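Local atomic coordinates of aminotransferase, class III (Deinococcus radiodurans, PDB entry 3I4J), a protein that probably acts as a pyridoxal-phosphate-dependent transaminase that passes amino groups between amine donors and keto acids. Residues V21-D26 with Y31-S36; D72-Y77 with F90-V95; G79-F84 with G272-P277. The protein carries 1 engineered substitution. All blocks are in the same frame, centred on the assembly; numbering follows the deposited sequence.

Contact 1: V21-D26 with Y31-S36; sequences VFLYDD and YLDGSS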
ATOM      1  N   VAL C  21      -8.295  16.681 -17.597  1.00 23.36           N
ATOM      2  CA  VAL C  21      -7.949  17.380 -16.368  1.00 23.13           C
ATOM      3  C   VAL C  21      -9.196  17.671 -15.535  1.00 23.09           C
ATOM      4  O   VAL C  21      -9.128  18.379 -14.530  1.00 25.55           O
ATOM      5  CB  VAL C  21      -7.217  18.719 -16.663  1.00 24.01           C
ATOM      6  CG1 VAL C  21      -5.974  18.451 -17.504  1.00 23.59           C
ATOM      7  CG2 VAL C  21      -8.152  19.687 -17.385  1.00 23.34           C
ATOM      8  N   PHE C  22     -10.331  17.103 -15.936  1.00 23.15           N
ATOM      9  CA  PHE C  22     -11.590  17.349 -15.230  1.00 22.74           C
ATOM     10  C   PHE C  22     -12.224  16.181 -14.473  1.00 21.57           C
ATOM     11  O   PHE C  22     -12.085  15.021 -14.852  1.00 22.50           O
ATOM     12  CB  PHE C  22     -12.635  17.885 -16.211  1.00 24.44           C
ATOM     13  CG  PHE C  22     -12.247  19.172 -16.868  1.00 25.68           C
ATOM     14  CD1 PHE C  22     -12.352  20.377 -16.182  1.00 26.85           C
ATOM     15  CD2 PHE C  22     -11.761  19.177 -18.170  1.00 27.08           C
ATOM     16  CE1 PHE C  22     -11.979  21.574 -16.790  1.00 27.55           C
ATOM     17  CE2 PHE C  22     -11.386  20.368 -18.786  1.00 27.97           C
ATOM     18  CZ  PHE C  22     -11.495  21.566 -18.096  1.00 28.84           C
ATOM     19  N   LEU C  23     -12.946  16.526 -13.410  1.00 22.10           N
ATOM     20  CA  LEU C  23     -13.671  15.558 -12.591  1.00 21.97           C
ATOM     21  C   LEU C  23     -15.145  15.977 -12.554  1.00 23.95           C
ATOM     22  O   LEU C  23     -15.459  17.170 -12.581  1.00 25.26           O
ATOM     23  CB  LEU C  23     -13.113  15.528 -11.167  1.00 22.34           C
ATOM     24  CG  LEU C  23     -11.710  14.949 -10.970  1.00 20.17           C
ATOM     25  CD1 LEU C  23     -11.321  15.100  -9.499  1.00 22.50           C
ATOM     26  CD2 LEU C  23     -11.672  13.480 -11.380  1.00 20.12           C
ATOM     27  N   TYR C  24     -16.044  15.000 -12.489  1.00 23.02           N
ATOM     28  CA  TYR C  24     -17.480  15.278 -12.452  1.00 23.05           C
ATOM     29  C   TYR C  24     -18.110  14.530 -11.281  1.00 22.92           C
ATOM     30  O   TYR C  24     -17.791  13.360 -11.062  1.00 22.14           O
ATOM     31  CB  TYR C  24     -18.146  14.802 -13.753  1.00 24.82           C
ATOM     32  CG  TYR C  24     -17.570  15.386 -15.026  1.00 26.93           C
ATOM     33  CD1 TYR C  24     -18.225  16.418 -15.705  1.00 27.64           C
ATOM     34  CD2 TYR C  24     -16.372  14.908 -15.555  1.00 26.03           C
ATOM     35  CE1 TYR C  24     -17.696  16.958 -16.879  1.00 27.69           C
ATOM     36  CE2 TYR C  24     -15.834  15.442 -16.726  1.00 28.15           C
ATOM     37  CZ  TYR C  24     -16.501  16.467 -17.380  1.00 29.15           C
ATOM     38  OH  TYR C  24     -15.952  17.016 -18.520  1.00 32.14           O
ATOM     39  N   ASP C  25     -18.985  15.185 -10.518  1.00 22.84           N
ATOM     40  CA  ASP C  25     -19.628  14.491  -9.402  1.00 21.99           C
ATOM     41  C   ASP C  25     -21.062  14.082  -9.737  1.00 23.00           C
ATOM     42  O   ASP C  25     -21.555  14.372 -10.835  1.00 21.98           O
ATOM     43  CB  ASP C  25     -19.567  15.310  -8.097  1.00 22.57           C
ATOM     44  CG  ASP C  25     -20.325  16.634  -8.162  1.00 23.78           C
ATOM     45  OD1 ASP C  25     -21.197  16.813  -9.038  1.00 25.04           O
ATOM     46  OD2 ASP C  25     -20.046  17.496  -7.299  1.00 25.23           O
ATOM     47  N   ASP C  26     -21.739  13.411  -8.805  1.00 23.70           N
ATOM     48  CA  ASP C  26     -23.091  12.941  -9.083  1.00 26.39           C
ATOM     49  C   ASP C  26     -24.165  14.012  -9.020  1.00 28.99           C
ATOM     50  O   ASP C  26     -25.350  13.720  -8.820  1.00 28.17           O
ATOM     51  CB  ASP C  26     -23.455  11.747  -8.183  1.00 25.99           C
ATOM     52  CG  ASP C  26     -23.591  12.120  -6.724  1.00 26.83           C
ATOM     53  OD1 ASP C  26     -23.408  13.302  -6.374  1.00 27.35           O
ATOM     54  OD2 ASP C  26     -23.891  11.210  -5.921  1.00 27.21           O
ATOM     55  N   TYR C  31     -15.161  19.900 -12.153  1.00 24.76           N
ATOM     56  CA  TYR C  31     -14.015  20.478 -11.464  1.00 24.27           C
ATOM     57  C   TYR C  31     -12.748  20.325 -12.300  1.00 25.16           C
ATOM     58  O   TYR C  31     -12.553  19.314 -12.973  1.00 25.64           O
ATOM     59  CB  TYR C  31     -13.766  19.753 -10.142  1.00 24.59           C
ATOM     60  CG  TYR C  31     -14.949  19.636  -9.214  1.00 24.64           C
ATOM     61  CD1 TYR C  31     -15.090  20.494  -8.128  1.00 25.43           C
ATOM     62  CD2 TYR C  31     -15.895  18.621  -9.382  1.00 25.50           C
ATOM     63  CE1 TYR C  31     -16.135  20.346  -7.220  1.00 26.44           C
ATOM     64  CE2 TYR C  31     -16.949  18.464  -8.477  1.00 24.52           C
ATOM     65  CZ  TYR C  31     -17.058  19.327  -7.400  1.00 25.36           C
ATOM     66  OH  TYR C  31     -18.069  19.167  -6.483  1.00 28.03           O
ATOM     67  N   LEU C  32     -11.884  21.332 -12.250  1.00 24.30           N
ATOM     68  CA  LEU C  32     -10.609  21.263 -12.947  1.00 23.30           C
ATOM     69  C   LEU C  32      -9.681  20.748 -11.846  1.00 22.75           C
ATOM     70  O   LEU C  32      -9.600  21.343 -10.774  1.00 22.44           O
ATOM     71  CB  LEU C  32     -10.173  22.653 -13.427  1.00 24.26           C
ATOM     72  CG  LEU C  32      -9.034  22.719 -14.457  1.00 24.30           C
ATOM     73  CD1 LEU C  32      -8.984  24.118 -15.065  1.00 26.61           C
ATOM     74  CD2 LEU C  32      -7.702  22.367 -13.808  1.00 25.02           C
ATOM     75  N   ASP C  33      -9.016  19.625 -12.101  1.00 22.62           N
ATOM     76  CA  ASP C  33      -8.120  19.013 -11.126  1.00 22.65           C
ATOM     77  C   ASP C  33      -6.780  19.741 -11.099  1.00 23.18           C
ATOM     78  O   ASP C  33      -5.781  19.250 -11.631  1.00 23.08           O
ATOM     79  CB  ASP C  33      -7.901  17.543 -11.485  1.00 23.27           C
ATOM     80  CG  ASP C  33      -7.475  16.714 -10.298  1.00 22.78           C
ATOM     81  OD1 ASP C  33      -7.107  17.299  -9.255  1.00 25.20           O
ATOM     82  OD2 ASP C  33      -7.504  15.475 -10.409  1.00 22.68           O
ATOM     83  N   GLY C  34      -6.774  20.908 -10.466  1.00 22.86           N
ATOM     84  CA  GLY C  34      -5.576  21.732 -10.393  1.00 23.16           C
ATOM     85  C   GLY C  34      -4.378  21.143  -9.673  1.00 23.45           C
ATOM     86  O   GLY C  34      -3.261  21.625  -9.848  1.00 24.90           O
ATOM     87  N   SER C  35      -4.597  20.113  -8.862  1.00 21.71           N
ATOM     88  CA  SER C  35      -3.504  19.479  -8.132  1.00 21.87           C
ATOM     89  C   SER C  35      -3.389  17.990  -8.461  1.00 21.29           C
ATOM     90  O   SER C  35      -2.733  17.241  -7.731  1.00 20.39           O
ATOM     91  CB  SER C  35      -3.710  19.653  -6.628  1.00 23.33           C
ATOM     92  OG  SER C  35      -4.936  19.070  -6.228  1.00 25.22           O
ATOM     93  N   SER C  36      -4.023  17.570  -9.557  1.00 21.24           N
ATOM     94  CA  SER C  36      -3.999  16.168  -9.985  1.00 21.51           C
ATOM     95  C   SER C  36      -4.334  15.288  -8.785  1.00 21.87           C
ATOM     96  O   SER C  36      -3.689  14.263  -8.549  1.00 20.17           O
ATOM     97  CB  SER C  36      -2.610  15.795 -10.512  1.00 23.00           C
ATOM     98  OG  SER C  36      -2.177  16.696 -11.519  1.00 22.68           O
TER

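Contact 2: D72-Y77 with F90-V95; sequences DVLEEY and FRFWAV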
ATOM      1  N   ASP C  72       7.157 -11.351 -16.394  1.00 23.53           N
ATOM      2  CA  ASP C  72       7.676 -10.732 -17.601  1.00 24.69           C
ATOM      3  C   ASP C  72       7.373  -9.233 -17.651  1.00 24.86           C
ATOM      4  O   ASP C  72       8.205  -8.451 -18.111  1.00 24.16           O
ATOM      5  CB  ASP C  72       7.158 -11.452 -18.863  1.00 26.63           C
ATOM      6  CG  ASP C  72       5.647 -11.589 -18.907  1.00 28.78           C
ATOM      7  OD1 ASP C  72       4.957 -11.215 -17.931  1.00 28.63           O
ATOM      8  OD2 ASP C  72       5.145 -12.090 -19.941  1.00 29.72           O
ATOM      9  N   VAL C  73       6.209  -8.818 -17.154  1.00 25.36           N
ATOM     10  CA  VAL C  73       5.882  -7.394 -17.172  1.00 24.29           C
ATOM     11  C   VAL C  73       6.757  -6.586 -16.216  1.00 23.30           C
ATOM     12  O   VAL C  73       7.103  -5.446 -16.515  1.00 22.08           O
ATOM     13  CB  VAL C  73       4.387  -7.126 -16.855  1.00 26.05           C
ATOM     14  CG1 VAL C  73       3.533  -7.742 -17.933  1.00 31.20           C
ATOM     15  CG2 VAL C  73       4.012  -7.680 -15.488  1.00 23.30           C
ATOM     16  N   LEU C  74       7.116  -7.166 -15.073  1.00 21.90           N
ATOM     17  CA  LEU C  74       7.974  -6.462 -14.125  1.00 21.75           C
ATOM     18  C   LEU C  74       9.371  -6.352 -14.733  1.00 24.29           C
ATOM     19  O   LEU C  74      10.006  -5.299 -14.663  1.00 23.14           O
ATOM     20  CB  LEU C  74       8.047  -7.206 -12.786  1.00 21.71           C
ATOM     21  CG  LEU C  74       8.904  -6.554 -11.689  1.00 21.34           C
ATOM     22  CD1 LEU C  74       8.434  -5.124 -11.445  1.00 22.32           C
ATOM     23  CD2 LEU C  74       8.818  -7.370 -10.402  1.00 23.77           C
ATOM     24  N   GLU C  75       9.847  -7.447 -15.325  1.00 23.26           N
ATOM     25  CA  GLU C  75      11.164  -7.456 -15.962  1.00 23.97           C
ATOM     26  C   GLU C  75      11.218  -6.382 -17.044  1.00 23.19           C
ATOM     27  O   GLU C  75      12.200  -5.645 -17.159  1.00 24.65           O
ATOM     28  CB  GLU C  75      11.444  -8.816 -16.612  1.00 23.72           C
ATOM     29  CG  GLU C  75      11.582  -9.987 -15.655  1.00 24.38           C
ATOM     30  CD  GLU C  75      12.787  -9.865 -14.748  1.00 26.25           C
ATOM     31  OE1 GLU C  75      13.781  -9.217 -15.155  1.00 27.10           O
ATOM     32  OE2 GLU C  75      12.749 -10.432 -13.638  1.00 23.73           O
ATOM     33  N   GLU C  76      10.160  -6.306 -17.847  1.00 21.63           N
ATOM     34  CA  GLU C  76      10.091  -5.330 -18.926  1.00 22.45           C
ATOM     35  C   GLU C  76      10.033  -3.911 -18.376  1.00 23.90           C
ATOM     36  O   GLU C  76      10.819  -3.047 -18.766  1.00 22.07           O
ATOM     37  CB  GLU C  76       8.865  -5.594 -19.801  1.00 23.11           C
ATOM     38  CG  GLU C  76       8.706  -4.623 -20.959  1.00 24.84           C
ATOM     39  CD  GLU C  76       7.479  -4.914 -21.807  1.00 29.65           C
ATOM     40  OE1 GLU C  76       6.751  -5.885 -21.496  1.00 30.93           O
ATOM     41  OE2 GLU C  76       7.246  -4.171 -22.786  1.00 31.89           O
ATOM     42  N   TYR C  77       9.108  -3.683 -17.450  1.00 22.79           N
ATOM     43  CA  TYR C  77       8.930  -2.366 -16.854  1.00 20.63           C
ATOM     44  C   TYR C  77      10.178  -1.841 -16.141  1.00 21.19           C
ATOM     45  O   TYR C  77      10.544  -0.679 -16.315  1.00 21.23           O
ATOM     46  CB  TYR C  77       7.755  -2.396 -15.874  1.00 22.01           C
ATOM     47  CG  TYR C  77       7.479  -1.065 -15.223  1.00 21.33           C
ATOM     48  CD1 TYR C  77       7.087   0.038 -15.981  1.00 20.28           C
ATOM     49  CD2 TYR C  77       7.608  -0.906 -13.843  1.00 21.57           C
ATOM     50  CE1 TYR C  77       6.829   1.272 -15.382  1.00 22.80           C
ATOM     51  CE2 TYR C  77       7.352   0.320 -13.236  1.00 21.01           C
ATOM     52  CZ  TYR C  77       6.966   1.403 -14.008  1.00 21.82           C
ATOM     53  OH  TYR C  77       6.718   2.615 -13.403  1.00 23.00           O
ATOM     54  N   PHE C  90      20.325   0.924 -12.868  1.00 22.07           N
ATOM     55  CA  PHE C  90      19.727   0.780 -11.544  1.00 22.22           C
ATOM     56  C   PHE C  90      18.696  -0.342 -11.423  1.00 23.06           C
ATOM     57  O   PHE C  90      18.069  -0.744 -12.411  1.00 24.06           O
ATOM     58  CB  PHE C  90      19.109   2.115 -11.102  1.00 22.19           C
ATOM     59  CG  PHE C  90      20.121   3.124 -10.624  1.00 21.81           C
ATOM     60  CD1 PHE C  90      21.307   3.332 -11.326  1.00 23.61           C
ATOM     61  CD2 PHE C  90      19.880   3.880  -9.481  1.00 21.69           C
ATOM     62  CE1 PHE C  90      22.236   4.280 -10.894  1.00 22.03           C
ATOM     63  CE2 PHE C  90      20.799   4.832  -9.040  1.00 22.26           C
ATOM     64  CZ  PHE C  90      21.981   5.032  -9.749  1.00 23.81           C
ATOM     65  N   ARG C  91      18.537  -0.830 -10.195  1.00 21.89           N
ATOM     66  CA  ARG C  91      17.618  -1.919  -9.871  1.00 20.68           C
ATOM     67  C   ARG C  91      16.331  -1.391  -9.254  1.00 19.83           C
ATOM     68  O   ARG C  91      16.366  -0.625  -8.297  1.00 19.14           O
ATOM     69  CB  ARG C  91      18.291  -2.883  -8.901  1.00 20.33           C
ATOM     70  CG  ARG C  91      19.485  -3.614  -9.497  1.00 25.09           C
ATOM     71  CD  ARG C  91      19.038  -4.785 -10.368  1.00 27.12           C
ATOM     72  NE  ARG C  91      20.177  -5.522 -10.903  1.00 29.82           N
ATOM     73  CZ  ARG C  91      20.134  -6.797 -11.280  1.00 30.54           C
ATOM     74  NH1 ARG C  91      19.005  -7.491 -11.178  1.00 25.41           N
ATOM     75  NH2 ARG C  91      21.221  -7.377 -11.764  1.00 31.55           N
ATOM     76  N   PHE C  92      15.205  -1.841  -9.801  1.00 19.61           N
ATOM     77  CA  PHE C  92      13.881  -1.412  -9.375  1.00 19.80           C
ATOM     78  C   PHE C  92      13.224  -2.321  -8.338  1.00 20.05           C
ATOM     79  O   PHE C  92      12.993  -3.507  -8.581  1.00 21.39           O
ATOM     80  CB  PHE C  92      12.971  -1.294 -10.606  1.00 19.77           C
ATOM     81  CG  PHE C  92      11.569  -0.834 -10.295  1.00 21.58           C
ATOM     82  CD1 PHE C  92      11.347   0.368  -9.620  1.00 18.35           C
ATOM     83  CD2 PHE C  92      10.472  -1.597 -10.686  1.00 20.31           C
ATOM     84  CE1 PHE C  92      10.050   0.797  -9.341  1.00 19.62           C
ATOM     85  CE2 PHE C  92       9.173  -1.172 -10.411  1.00 21.12           C
ATOM     86  CZ  PHE C  92       8.963   0.027  -9.737  1.00 19.12           C
ATOM     87  N   TRP C  93      12.928  -1.740  -7.183  1.00 17.98           N
ATOM     88  CA  TRP C  93      12.265  -2.433  -6.088  1.00 20.59           C
ATOM     89  C   TRP C  93      10.840  -1.878  -6.085  1.00 20.34           C
ATOM     90  O   TRP C  93      10.608  -0.738  -5.675  1.00 19.18           O
ATOM     91  CB  TRP C  93      12.973  -2.120  -4.768  1.00 20.95           C
ATOM     92  CG  TRP C  93      12.238  -2.595  -3.545  1.00 22.19           C
ATOM     93  CD1 TRP C  93      11.681  -1.817  -2.567  1.00 22.29           C
ATOM     94  CD2 TRP C  93      11.995  -3.953  -3.163  1.00 25.59           C
ATOM     95  NE1 TRP C  93      11.109  -2.607  -1.598  1.00 22.01           N
ATOM     96  CE2 TRP C  93      11.287  -3.923  -1.940  1.00 25.57           C
ATOM     97  CE3 TRP C  93      12.310  -5.195  -3.737  1.00 28.54           C
ATOM     98  CZ2 TRP C  93      10.888  -5.090  -1.275  1.00 30.02           C
ATOM     99  CZ3 TRP C  93      11.914  -6.357  -3.075  1.00 30.83           C
ATOM    100  CH2 TRP C  93      11.209  -6.294  -1.855  1.00 30.60           C
ATOM    101  N   ALA C  94       9.896  -2.685  -6.559  1.00 19.77           N
ATOM    102  CA  ALA C  94       8.508  -2.259  -6.658  1.00 19.50           C
ATOM    103  C   ALA C  94       7.701  -2.511  -5.393  1.00 19.47           C
ATOM    104  O   ALA C  94       7.820  -3.563  -4.771  1.00 21.12           O
ATOM    105  CB  ALA C  94       7.834  -2.964  -7.845  1.00 21.35           C
ATOM    106  N   VAL C  95       6.893  -1.525  -5.020  1.00 19.02           N
ATOM    107  CA  VAL C  95       6.007  -1.636  -3.866  1.00 19.14           C
ATOM    108  C   VAL C  95       4.672  -0.976  -4.223  1.00 19.28           C
ATOM    109  O   VAL C  95       4.470  -0.551  -5.368  1.00 19.51           O
ATOM    110  CB  VAL C  95       6.612  -0.997  -2.585  1.00 21.10           C
ATOM    111  CG1 VAL C  95       7.804  -1.818  -2.116  1.00 21.28           C
ATOM    112  CG2 VAL C  95       7.012   0.449  -2.839  1.00 19.70           C
TER

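Contact 3: G79-F84 with G272-P277; sequences GRLARF and GLLAAP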
ATOM      1  N   GLY C  79      13.292  -2.345 -16.672  1.00 21.66           N
ATOM      2  CA  GLY C  79      14.252  -1.844 -17.644  1.00 22.71           C
ATOM      3  C   GLY C  79      13.790  -0.555 -18.301  1.00 23.05           C
ATOM      4  O   GLY C  79      14.567   0.397 -18.441  1.00 23.27           O
ATOM      5  N   ARG C  80      12.522  -0.518 -18.696  1.00 22.28           N
ATOM      6  CA  ARG C  80      11.953   0.658 -19.337  1.00 22.64           C
ATOM      7  C   ARG C  80      12.011   1.870 -18.417  1.00 22.65           C
ATOM      8  O   ARG C  80      12.383   2.964 -18.837  1.00 21.48           O
ATOM      9  CB  ARG C  80      10.502   0.389 -19.742  1.00 24.98           C
ATOM     10  CG  ARG C  80      10.356  -0.429 -21.023  1.00 26.44           C
ATOM     11  CD  ARG C  80      10.702   0.417 -22.244  1.00 26.43           C
ATOM     12  NE  ARG C  80       9.853   1.604 -22.328  1.00 28.51           N
ATOM     13  CZ  ARG C  80       8.559   1.583 -22.629  1.00 27.80           C
ATOM     14  NH1 ARG C  80       7.952   0.433 -22.887  1.00 29.95           N
ATOM     15  NH2 ARG C  80       7.861   2.712 -22.646  1.00 29.78           N
ATOM     16  N   LEU C  81      11.643   1.668 -17.159  1.00 20.38           N
ATOM     17  CA  LEU C  81      11.645   2.751 -16.186  1.00 21.66           C
ATOM     18  C   LEU C  81      13.059   3.261 -15.918  1.00 21.85           C
ATOM     19  O   LEU C  81      13.301   4.472 -15.926  1.00 21.68           O
ATOM     20  CB  LEU C  81      11.000   2.277 -14.879  1.00 20.29           C
ATOM     21  CG  LEU C  81      11.005   3.264 -13.708  1.00 21.28           C
ATOM     22  CD1 LEU C  81      10.196   4.497 -14.062  1.00 21.89           C
ATOM     23  CD2 LEU C  81      10.424   2.579 -12.477  1.00 21.05           C
ATOM     24  N   ALA C  82      13.984   2.336 -15.680  1.00 20.95           N
ATOM     25  CA  ALA C  82      15.374   2.687 -15.412  1.00 23.05           C
ATOM     26  C   ALA C  82      15.938   3.570 -16.521  1.00 23.45           C
ATOM     27  O   ALA C  82      16.600   4.571 -16.247  1.00 23.80           O
ATOM     28  CB  ALA C  82      16.217   1.423 -15.275  1.00 23.19           C
ATOM     29  N   ARG C  83      15.668   3.200 -17.770  1.00 24.63           N
ATOM     30  CA  ARG C  83      16.161   3.967 -18.911  1.00 25.33           C
ATOM     31  C   ARG C  83      15.511   5.346 -19.024  1.00 25.56           C
ATOM     32  O   ARG C  83      16.185   6.336 -19.311  1.00 23.43           O
ATOM     33  CB  ARG C  83      15.957   3.176 -20.210  1.00 26.42           C
ATOM     34  CG  ARG C  83      16.867   1.955 -20.330  1.00 30.35           C
ATOM     35  CD  ARG C  83      16.795   1.312 -21.714  1.00 31.38           C
ATOM     36  NE  ARG C  83      15.555   0.573 -21.955  1.00 32.16           N
ATOM     37  CZ  ARG C  83      15.277  -0.624 -21.443  1.00 33.71           C
ATOM     38  NH1 ARG C  83      16.151  -1.236 -20.649  1.00 36.09           N
ATOM     39  NH2 ARG C  83      14.129  -1.221 -21.739  1.00 35.29           N
ATOM     40  N   PHE C  84      14.203   5.413 -18.790  1.00 22.86           N
ATOM     41  CA  PHE C  84      13.494   6.684 -18.874  1.00 23.83           C
ATOM     42  C   PHE C  84      14.070   7.737 -17.933  1.00 24.25           C
ATOM     43  O   PHE C  84      14.323   8.873 -18.343  1.00 21.82           O
ATOM     44  CB  PHE C  84      12.005   6.504 -18.549  1.00 23.91           C
ATOM     45  CG  PHE C  84      11.254   7.805 -18.430  1.00 24.07           C
ATOM     46  CD1 PHE C  84      11.099   8.640 -19.536  1.00 22.94           C
ATOM     47  CD2 PHE C  84      10.749   8.222 -17.200  1.00 23.40           C
ATOM     48  CE1 PHE C  84      10.457   9.869 -19.416  1.00 24.99           C
ATOM     49  CE2 PHE C  84      10.106   9.450 -17.069  1.00 23.55           C
ATOM     50  CZ  PHE C  84       9.959  10.278 -18.176  1.00 23.80           C
ATOM     51  N   GLY C 272       7.984   2.677  -5.632  1.00 18.27           N
ATOM     52  CA  GLY C 272       9.185   1.870  -5.608  1.00 18.36           C
ATOM     53  C   GLY C 272      10.430   2.713  -5.544  1.00 18.25           C
ATOM     54  O   GLY C 272      10.361   3.925  -5.356  1.00 18.33           O
ATOM     55  N   LEU C 273      11.576   2.064  -5.682  1.00 18.98           N
ATOM     56  CA  LEU C 273      12.842   2.775  -5.661  1.00 18.36           C
ATOM     57  C   LEU C 273      13.777   2.176  -6.694  1.00 19.30           C
ATOM     58  O   LEU C 273      13.601   1.035  -7.129  1.00 19.00           O
ATOM     59  CB  LEU C 273      13.476   2.714  -4.263  1.00 17.25           C
ATOM     60  CG  LEU C 273      13.811   1.369  -3.615  1.00 17.96           C
ATOM     61  CD1 LEU C 273      15.070   0.783  -4.246  1.00 19.29           C
ATOM     62  CD2 LEU C 273      14.028   1.570  -2.123  1.00 20.07           C
ATOM     63  N   LEU C 274      14.748   2.977  -7.113  1.00 18.64           N
ATOM     64  CA  LEU C 274      15.754   2.538  -8.073  1.00 19.14           C
ATOM     65  C   LEU C 274      17.061   2.673  -7.319  1.00 17.72           C
ATOM     66  O   LEU C 274      17.384   3.755  -6.825  1.00 20.23           O
ATOM     67  CB  LEU C 274      15.761   3.434  -9.316  1.00 18.00           C
ATOM     68  CG  LEU C 274      14.625   3.223 -10.323  1.00 18.35           C
ATOM     69  CD1 LEU C 274      14.612   4.372 -11.331  1.00 20.63           C
ATOM     70  CD2 LEU C 274      14.809   1.877 -11.031  1.00 21.64           C
ATOM     71  N   ALA C 275      17.791   1.567  -7.200  1.00 18.95           N
ATOM     72  CA  ALA C 275      19.058   1.559  -6.480  1.00 18.92           C
ATOM     73  C   ALA C 275      20.245   1.335  -7.403  1.00 20.16           C
ATOM     74  O   ALA C 275      20.172   0.557  -8.354  1.00 20.08           O
ATOM     75  CB  ALA C 275      19.032   0.487  -5.399  1.00 21.36           C
ATOM     76  N   ALA C 276      21.346   2.020  -7.112  1.00 21.47           N
ATOM     77  CA  ALA C 276      22.558   1.885  -7.909  1.00 22.00           C
ATOM     78  C   ALA C 276      23.030   0.433  -7.823  1.00 22.55           C
ATOM     79  O   ALA C 276      22.878  -0.208  -6.785  1.00 20.81           O
ATOM     80  CB  ALA C 276      23.634   2.821  -7.368  1.00 21.93           C
ATOM     81  N   PRO C 277      23.612  -0.100  -8.914  1.00 23.73           N
ATOM     82  CA  PRO C 277      24.108  -1.484  -8.958  1.00 25.99           C
ATOM     83  C   PRO C 277      24.955  -1.855  -7.741  1.00 26.42           C
ATOM     84  O   PRO C 277      24.807  -2.936  -7.175  1.00 27.77           O
ATOM     85  CB  PRO C 277      24.928  -1.518 -10.247  1.00 26.33           C
ATOM     86  CG  PRO C 277      24.226  -0.556 -11.116  1.00 25.32           C
ATOM     87  CD  PRO C 277      23.905   0.596 -10.180  1.00 24.82           C
TER

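Contact 1: V21-D26 with Y31-S36
L23 and Y31 face each other across a pair of backbone bonds that hold the tight centre of this contact: L23 N donates to Y31 O and Y31 N to L23 O, each 2.8 Å long. A third bond runs from D33 N to V21 O, at 2.7 Å. Between these bonds F22 and L32 form the non-hydrogen-bonded pair, where F22 CA comes to 3.1 Å from Y31 O as a CA-H...O contact. D25 reaches the Y31 hydroxyl from the far end. Its CG sits between the backbone N and the carbonyl carbon (chi1 63°), which brings OD2 within 2.7 Å of Y31 OH; the hydroxyl donates to OD2 from the anti side, tilted 34° out of the carboxylate plane, which itself stands 80° from the ring. OD1 takes the backbone N of A27 and R29, so each carboxylate oxygen has a partner, OD1 on the turn and OD2 on the opposite strand. The two strands make a beta hairpin, two of the three strands of the antiparallel sheet near the N terminus, with strand 14-19 as the third. On the L23 and Y31 face, F69 of the second subunit meets the Y31 ring edge-to-face. The opposite face is looser: the F22 ring, partly exposed, touches L32 obliquely, CE1 to CG 3.9 Å, while R30 makes a cation-pi contact with it and helix 411-428 lies against both residues. Past L32 the chain leaves the hairpin through an inverse gamma turn at D33, whose OD1 accepts from G37 N.

Contact 2: D72-Y77 with F90-V95
Y77 and F92 meet where helix 72-84 packs on strand 91-95, a helix-on-sheet layer of the large domain in the fold type I architecture expected for class III aminotransferases. The segment axes pass 10.0 Å apart at 132°, so the helix runs across the strand in a roughly opposed sense, and side chains alone bridge the gap. The aromatic interaction is an offset edge-to-face pair: the edge of Y77 is presented to the face of F92, centroids 5.5 Å apart and planes at 78°. Y77 CE2 leads, 3.7 Å from F92 CE2 and 3.9 Å from F92 CZ, so the approach is offset from the centre of the F92 ring. The F92 ring gets there because CG is anti to the backbone N (chi1 -179°), swinging the ring out from the strand; the backbone N of A94, two residues on, then lies over the centre of one face, 4.1 Å above the plane. Replacing F92 by an alanine removes the ring, and would probably leave the Y77 edge and the L74 methyl without their partner and open a gap between helix and strand. Beyond the segments, L274 on the adjoining strand packs against F92, and V303 and L307 of helix 300-315 touch Y77. The strand's other side holds W93, whose NE1 is hydrogen-bonded to S104 OG, and the second subunit approaches along this edge of the sheet, taking R91 NH1 with the carbonyl of its V4. The aliphatic part rests on one methyl of L74. That group, CD1, comes in near the plane of the F92 ring at its edge, 4.1 Å from CD2, and also touches the strand two residues on, 4.2 Å from A94 CB.

Contact 3: G79-F84 with G272-P277
L274 leaves the strand toward the helix, and its two methyls divide between L81 and A82. CD1 lies 4.5 Å from L81 CG and also 4.5 Å from A82 CA, so this methyl meets two successive helix residues at once. CD2 faces A82 CB, again at 4.5 Å. The forked end of L274 thus comes methyls first, whereas L81 offers the branch point itself: of its side-chain atoms CG is the closest to L274 CD1, and L81 CD2 is slightly farther from L274 CD1, at 4.7 Å. An extended outer torsion (chi2 168°) carries L274 CD1 out from the strand to this meeting. The contact is purely apolar and light, every approach being near the outer limit of van der Waals touch, and it buries only 108 Å² in all. A82 CA and L274 CA are 7.4 Å apart, an approach consistent with the small side chain of A82. F92 on the adjoining strand 91-95 also touches L81, and M237 and V85 add to the same apolar layer. N3 of the second subunit packs on A82. Farther round helix 72-84, R80 makes salt bridges to D311 and E314 of helix 300-315, so the helix lies between that neighbour and the mixed sheet, in which strand 271-275 runs antiparallel to strands 91-95 and 256-259, while L273 on the sheet's other side packs on helix 98-115.

Overall arrangement
From the N terminus, contact 1 comes first and closes the shortest loop, a hairpin turn of four residues. Helix 72-84 then supplies one side of both remaining contacts. Contact 2 spans twelve residues, the rest of the helix and the loop after it, to reach strand 91-95; contact 3 spans 187 to reach strand 271-275. Their segments alternate along the chain, so the two cross rather than nest. They also touch: R91 N lies 2.8 Å from A275 O, a probable hydrogen bond between neighbouring strands. Together they fix one helix over two strands of the mixed sheet, while contact 1, centred 31 Å from each, shapes the separate N-terminal sheet. All three meet the second subunit.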